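Local atomic coordinates of Bd3460 (Bdellovibrio bacteriovorus, PDB entry 5CEC), a protein that is an ankyrin-repeat immunity protein that binds the predatory endopeptidase Bd3459 and probably shields the invading bacterium from its own enzyme. Residues E130-T133 against L134-A138; T199-D202 against V203-A207. All blocks are in the same frame, centred on the assembly; numbering follows the deposited sequence.

Interaction 1. Residues E130-T133 against L134-A138; sequences EGDT and LFMRA
D132 and R137 meet in a salt bridge that ties the end of a loop to the first turn of helix 134-141. R137 NH2 donates to D132 OD2 at 2.9 Å; the oxygen lies in the guanidinium plane but is reached on its anti side, the two flat groups standing 78° apart. Bends at chi2 and chi3 turn the arginine chain back toward the loop. Two waters extend this grip: one gives a proton to D132 OD2 and takes one from R137 NE, the other accepts from R137 NH2 and lies 3.0 Å from E130 OE1. The arginine's several N-H groups suit it to hold carboxylate and waters together, and N161 satisfies D132 OD1.

Hydrogen bonds of the helix start form a second group. T133 is the N-cap: its OG1, with chi1 at 65°, accepts from M136 N at 3.0 Å, while T133 O receives R137 N at 3.2 Å. A short hydroxyl side chain can fold back in this way over an amide of the first turn.

M136 adds van der Waals contacts of its carbons with oxygens: CG lies 3.1 Å from T133 OG1 and CE 3.5 Å from D132 OD1.

Around this capped turn, L134 packs on helix 99-105, F135 on helix 143-152 and M136 on helix 167-174, while R137 also touches Q400 of the Bd3459 chain.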
# COMPACT_ATOMS: atom_id res chain seq x y z
N GLU B 130 12.77 -19.32 -14.18
CA GLU B 130 13.23 -20.32 -13.24
C GLU B 130 12.24 -21.47 -13.05
O GLU B 130 12.62 -22.55 -12.58
CB GLU B 130 13.47 -19.70 -11.85
CG GLU B 130 14.33 -18.45 -11.79
CD GLU B 130 13.55 -17.16 -11.97
OE1 GLU B 130 12.33 -17.19 -12.27
OE2 GLU B 130 14.18 -16.11 -11.77
N GLY B 131 10.96 -21.22 -13.35
CA GLY B 131 9.92 -22.21 -13.05
C GLY B 131 9.83 -22.52 -11.56
O GLY B 131 9.66 -23.67 -11.15
N ASP B 132 9.96 -21.49 -10.73
CA ASP B 132 9.83 -21.64 -9.29
C ASP B 132 8.49 -22.29 -8.95
O ASP B 132 7.45 -21.99 -9.56
CB ASP B 132 9.90 -20.30 -8.58
CG ASP B 132 11.30 -19.74 -8.42
OD1 ASP B 132 12.28 -20.46 -8.67
OD2 ASP B 132 11.35 -18.57 -7.96
N THR B 133 8.55 -23.20 -7.99
CA THR B 133 7.31 -23.73 -7.43
C THR B 133 6.61 -22.68 -6.60
O THR B 133 7.24 -21.76 -6.07
CB THR B 133 7.53 -24.98 -6.57
OG1 THR B 133 8.31 -24.61 -5.42
CG2 THR B 133 8.22 -26.08 -7.35
N LEU B 134 5.30 -22.82 -6.46
CA LEU B 134 4.53 -21.99 -5.52
C LEU B 134 5.15 -22.02 -4.12
O LEU B 134 5.27 -20.99 -3.44
CB LEU B 134 3.08 -22.45 -5.45
CG LEU B 134 2.13 -21.52 -4.71
CD1 LEU B 134 1.77 -20.34 -5.62
CD2 LEU B 134 0.87 -22.26 -4.30
N PHE B 135 5.52 -23.23 -3.68
CA PHE B 135 6.14 -23.38 -2.36
C PHE B 135 7.38 -22.52 -2.23
O PHE B 135 7.55 -21.85 -1.21
CB PHE B 135 6.51 -24.84 -2.04
CG PHE B 135 7.23 -24.95 -0.74
CD1 PHE B 135 6.56 -24.74 0.44
CD2 PHE B 135 8.60 -25.15 -0.72
CE1 PHE B 135 7.24 -24.73 1.65
CE2 PHE B 135 9.30 -25.11 0.46
CZ PHE B 135 8.62 -24.92 1.66
N MET B 136 8.25 -22.55 -3.23
CA MET B 136 9.46 -21.74 -3.17
C MET B 136 9.19 -20.27 -2.99
O MET B 136 9.85 -19.60 -2.21
CB MET B 136 10.32 -21.95 -4.43
CG MET B 136 10.99 -23.28 -4.44
SD MET B 136 11.76 -23.66 -6.02
CE MET B 136 13.15 -22.53 -6.04
N ARG B 137 8.24 -19.76 -3.73
CA ARG B 137 7.91 -18.36 -3.67
C ARG B 137 7.37 -17.99 -2.29
O ARG B 137 7.74 -16.97 -1.69
CB ARG B 137 6.95 -17.97 -4.81
CG ARG B 137 6.66 -16.48 -4.90
CD ARG B 137 7.89 -15.60 -5.08
NE ARG B 137 8.75 -16.11 -6.15
CZ ARG B 137 8.58 -15.88 -7.46
NH1 ARG B 137 7.66 -15.05 -7.89
NH2 ARG B 137 9.36 -16.51 -8.33
N ALA B 138 6.45 -18.80 -1.77
CA ALA B 138 5.94 -18.60 -0.39
C ALA B 138 7.06 -18.73 0.65
O ALA B 138 7.12 -17.95 1.60
CB ALA B 138 4.83 -19.58 -0.11
O HOH W 1 9.89 -15.83 -11.09
O HOH W 2 10.76 -17.87 -5.30

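Interaction 2. Residues T199-D202 against V203-A207; sequences TALD and VAKEA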
# COMPACT_ATOMS: atom_id res chain seq x y z
N THR B 199 25.57 -26.87 -4.99
CA THR B 199 24.76 -27.05 -3.79
C THR B 199 24.19 -25.72 -3.31
O THR B 199 24.58 -24.66 -3.80
CB THR B 199 25.60 -27.63 -2.66
OG1 THR B 199 26.66 -26.72 -2.36
CG2 THR B 199 26.19 -29.01 -3.03
N ALA B 200 23.32 -25.76 -2.32
CA ALA B 200 22.82 -24.54 -1.69
C ALA B 200 23.96 -23.74 -1.06
O ALA B 200 23.98 -22.52 -1.15
CB ALA B 200 21.74 -24.86 -0.67
N LEU B 201 24.89 -24.41 -0.41
CA LEU B 201 26.06 -23.73 0.14
C LEU B 201 26.83 -23.00 -0.97
O LEU B 201 27.23 -21.85 -0.80
CB LEU B 201 26.97 -24.75 0.85
CG LEU B 201 28.31 -24.20 1.37
CD1 LEU B 201 28.10 -23.00 2.27
CD2 LEU B 201 29.05 -25.29 2.10
N ASP B 202 27.03 -23.67 -2.11
CA ASP B 202 27.74 -23.06 -3.24
C ASP B 202 27.04 -21.74 -3.62
O ASP B 202 27.70 -20.73 -3.88
CB ASP B 202 27.76 -23.98 -4.46
CG ASP B 202 28.71 -25.14 -4.33
OD1 ASP B 202 29.69 -25.08 -3.56
OD2 ASP B 202 28.47 -26.12 -5.05
N VAL B 203 25.71 -21.74 -3.71
CA VAL B 203 25.03 -20.53 -4.18
C VAL B 203 25.00 -19.45 -3.12
O VAL B 203 24.98 -18.27 -3.44
CB VAL B 203 23.63 -20.80 -4.81
CG1 VAL B 203 23.73 -21.86 -5.89
CG2 VAL B 203 22.57 -21.14 -3.79
N ALA B 204 24.98 -19.83 -1.83
CA ALA B 204 25.15 -18.84 -0.77
C ALA B 204 26.47 -18.08 -0.89
O ALA B 204 26.50 -16.88 -0.79
CB ALA B 204 25.05 -19.48 0.59
N LYS B 205 27.54 -18.84 -1.07
CA LYS B 205 28.85 -18.24 -1.23
C LYS B 205 28.90 -17.32 -2.44
O LYS B 205 29.37 -16.21 -2.37
CB LYS B 205 29.91 -19.31 -1.40
CG LYS B 205 30.15 -20.22 -0.22
CD LYS B 205 31.25 -21.19 -0.62
CE LYS B 205 31.53 -22.21 0.43
NZ LYS B 205 32.45 -23.23 -0.18
N GLU B 206 28.35 -17.79 -3.54
CA GLU B 206 28.33 -17.01 -4.78
C GLU B 206 27.54 -15.70 -4.65
O GLU B 206 27.95 -14.68 -5.23
CB GLU B 206 27.78 -17.89 -5.90
CG GLU B 206 27.70 -17.22 -7.26
CD GLU B 206 27.09 -18.12 -8.32
OE1 GLU B 206 26.03 -18.69 -8.08
OE2 GLU B 206 27.65 -18.27 -9.42
N ALA B 207 26.46 -15.69 -3.88
CA ALA B 207 25.64 -14.50 -3.64
C ALA B 207 26.17 -13.63 -2.48
O ALA B 207 25.51 -12.64 -2.10
CB ALA B 207 24.21 -14.94 -3.34
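V203 packs tightly against the backbone of the turn before it, its CG2 lying 3.3 Å from A200 O and its CG1 3.6 Å from T199 O. With chi1 at -52°, CG2 falls between the backbone N and the carbonyl carbon, so that the two methyls rest against successive carbonyl oxygens. The branched side chain fills this buried side, where V203 also touches F169 and A172 of helix 167-174. A200 and A204 belong to the close-packed part as well: their single methyls allow close approach by neighbouring helices, A200 meeting L168 and L216, A204 meeting T212 and A213. Successive i to i+4 bonds run through the turn, from V203 N to T199 O up to E206 N to D202 O, the straightest being K205 N to L201 O (170°).

The outer side is looser. The K205 chain, extended beyond CG, passes obliquely by L201, its CE 3.9 Å from L201 CG; the lysine's methylenes thus lie beside a partly exposed leucine while its ammonium extends farther out. K205 NZ stays 4.7 Å from D202 OD1, so any attraction between these opposite charges is probably modest. E206 is exposed and brings only CB near D202 O, while its OE1 accepts a hydrogen bond from Q198 NE2.

At the beginning of the helix, D202 N donates to T199 OG1 (3.1 Å), and T199 N returns a bond to D202 OD2 (3.0 Å), arriving from above the carboxylate plane. Threonine serves as the N-cap, and a negative charge three places on would probably be welcome near the positive end of the helix dipole. This reciprocal pair is a capping box, here opening the first helix of the C-terminal helix pair of an ankyrin-repeat array.

Both contacts lie at a helix start capped by a threonine hydroxyl, but they belong to different helices, their centres 18 Å apart and their nearest atoms about 10 Å apart. Interaction 1 is buried near the middle of the chain; interaction 2, about 24 Å from the chain's centre, is only partly buried. Their aspartates do different work: in 130-138 the acid precedes the cap and pairs with an arginine and water, whereas in 199-207 it follows the cap and closes the box. Helix 167-174 touches side chains of both. Each also reaches Bd3459, by R137 packing in one and by A207 O bonding to Q408 of that chain in the other.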